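Local structure of bartonella effector protein (Bep) substrate of VirB T4SS (Bartonella clarridgeiae, 4YK2) at residues V48-Q54 against F83-A87. The protein is probably an effector translocated into host cells by the VirB type IV secretion system, this piece being its BID domain, a likely secretion signal. Numbering follows the deposited sequence.
Sequences VFGNQNQ and FAKLA. With SO4 (sulfate ion), chain E.
Phe49 turns CG away from its carbonyl carbon (chi1 -66°), which swings the ring out from the end of helix 21-49 to Ala84 and Leu86, while Gln54, with CG opposite the backbone N and a bend at chi2 (67°), brings its amide over Ala84. In the BID domain, a four-helix bundle topped with a hook, this contact ties the end of helix 21-49 and the following turn to the loop that leads from helix 69-78 to strand 90-91. The Phe49 ring presents its edge to backbone carbonyls, with Lys85 O near the ring plane, 3.8 Å from CD1, and Val48 CG1 lies over the centre of one face. CD2 of Leu86 meets CE1 of Phe49 obliquely at 3.9 Å and also touches Val48 CG1; Leu76 of helix 69-78 adds to the apolar surroundings of the ring. The single direct hydrogen bond between the segments runs from Ala87 N to Val48 O, 2.8 Å long and nearly straight at 175°. Gly50, at positive phi, ends the helix, and an Asx turn follows, in which Asn51 OD1 accepts from Asn53 N; Asn51 ND2 donates to a sulfate that probably came from the crystallisation liquor. Gln54 CD rests 3.5 Å from Ala84 CB, and one water bridges the segments by accepting from Gln54 NE2 and donating to Phe83 O at 2.7 Å.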
# COMPACT_ATOMS: atom_id res chain seq x y z
N VAL A 48 -1.95 9.69 3.30
CA VAL A 48 -2.07 10.08 1.90
C VAL A 48 -3.51 10.48 1.54
O VAL A 48 -3.73 11.49 0.88
CB VAL A 48 -1.56 8.95 0.97
CG1 VAL A 48 -1.86 9.28 -0.48
CG2 VAL A 48 -0.07 8.72 1.18
N PHE A 49 -4.49 9.68 1.98
CA PHE A 49 -5.87 9.84 1.53
C PHE A 49 -6.85 10.21 2.64
O PHE A 49 -7.99 10.57 2.35
CB PHE A 49 -6.37 8.54 0.87
CG PHE A 49 -5.66 8.19 -0.41
CD1 PHE A 49 -5.78 9.00 -1.53
CD2 PHE A 49 -4.89 7.04 -0.49
CE1 PHE A 49 -5.15 8.68 -2.72
CE2 PHE A 49 -4.24 6.71 -1.68
CZ PHE A 49 -4.36 7.53 -2.80
N GLY A 50 -6.44 10.11 3.90
CA GLY A 50 -7.37 10.37 4.98
C GLY A 50 -8.29 9.20 5.23
O GLY A 50 -9.27 9.33 5.95
N ASN A 51 -7.98 8.04 4.65
CA ASN A 51 -8.78 6.82 4.84
C ASN A 51 -7.83 5.63 4.81
O ASN A 51 -7.25 5.31 3.78
CB ASN A 51 -9.86 6.69 3.75
CG ASN A 51 -10.78 5.47 3.96
OD1 ASN A 51 -10.49 4.57 4.75
ND2 ASN A 51 -11.89 5.46 3.25
N GLN A 52 -7.66 4.98 5.96
CA GLN A 52 -6.65 3.93 6.05
C GLN A 52 -7.01 2.72 5.18
O GLN A 52 -6.15 1.90 4.88
CB GLN A 52 -6.47 3.50 7.51
CG GLN A 52 -7.66 2.89 8.17
CD GLN A 52 -7.44 2.71 9.66
OE1 GLN A 52 -6.34 2.37 10.11
NE2 GLN A 52 -8.47 2.99 10.45
N ASN A 53 -8.27 2.63 4.75
CA ASN A 53 -8.69 1.55 3.86
C ASN A 53 -9.02 2.02 2.45
O ASN A 53 -9.76 1.36 1.73
CB ASN A 53 -9.89 0.82 4.46
CG ASN A 53 -9.57 0.19 5.80
OD1 ASN A 53 -8.55 -0.51 5.94
ND2 ASN A 53 -10.40 0.45 6.80
N GLN A 54 -8.46 3.16 2.04
CA GLN A 54 -8.77 3.75 0.73
C GLN A 54 -8.56 2.75 -0.43
O GLN A 54 -9.38 2.65 -1.36
CB GLN A 54 -7.92 5.00 0.48
CG GLN A 54 -8.36 5.80 -0.75
CD GLN A 54 -9.73 6.40 -0.54
OE1 GLN A 54 -9.93 7.19 0.38
NE2 GLN A 54 -10.69 6.00 -1.35
N PHE A 83 -7.29 7.57 -7.52
CA PHE A 83 -7.92 6.70 -6.54
C PHE A 83 -8.87 7.48 -5.62
O PHE A 83 -9.98 7.03 -5.32
CB PHE A 83 -6.85 5.96 -5.70
CG PHE A 83 -6.00 5.02 -6.52
CD1 PHE A 83 -6.56 3.89 -7.09
CD2 PHE A 83 -4.65 5.27 -6.70
CE1 PHE A 83 -5.79 3.03 -7.86
CE2 PHE A 83 -3.86 4.39 -7.44
CZ PHE A 83 -4.43 3.27 -8.02
N ALA A 84 -8.43 8.65 -5.17
CA ALA A 84 -9.22 9.51 -4.30
C ALA A 84 -8.50 10.84 -4.19
O ALA A 84 -7.31 10.92 -4.48
CB ALA A 84 -9.42 8.89 -2.92
N LYS A 85 -9.20 11.87 -3.74
CA LYS A 85 -8.56 13.15 -3.45
C LYS A 85 -7.51 12.96 -2.35
O LYS A 85 -7.73 12.21 -1.40
CB LYS A 85 -9.61 14.18 -3.01
CG LYS A 85 -9.04 15.55 -2.73
CD LYS A 85 -10.13 16.61 -2.69
CE LYS A 85 -10.67 16.76 -1.29
NZ LYS A 85 -9.62 17.30 -0.38
N LEU A 86 -6.37 13.62 -2.48
CA LEU A 86 -5.34 13.55 -1.44
C LEU A 86 -5.81 14.27 -0.18
O LEU A 86 -6.62 15.21 -0.27
CB LEU A 86 -4.03 14.15 -1.92
CG LEU A 86 -3.34 13.50 -3.12
CD1 LEU A 86 -2.04 14.22 -3.42
CD2 LEU A 86 -3.09 12.03 -2.86
N ALA A 87 -5.32 13.84 0.97
CA ALA A 87 -5.62 14.51 2.23
C ALA A 87 -5.11 15.94 2.18
O ALA A 87 -4.20 16.25 1.41
CB ALA A 87 -5.01 13.77 3.40
S SO4 E . -14.23 8.45 2.74
O1 SO4 E . -13.32 9.19 3.61
O2 SO4 E . -13.46 7.56 1.87
O3 SO4 E . -14.96 9.39 1.90
O4 SO4 E . -15.18 7.68 3.54
O HOH W 1 -9.66 11.26 -0.07
O HOH W 2 -10.50 4.74 -3.99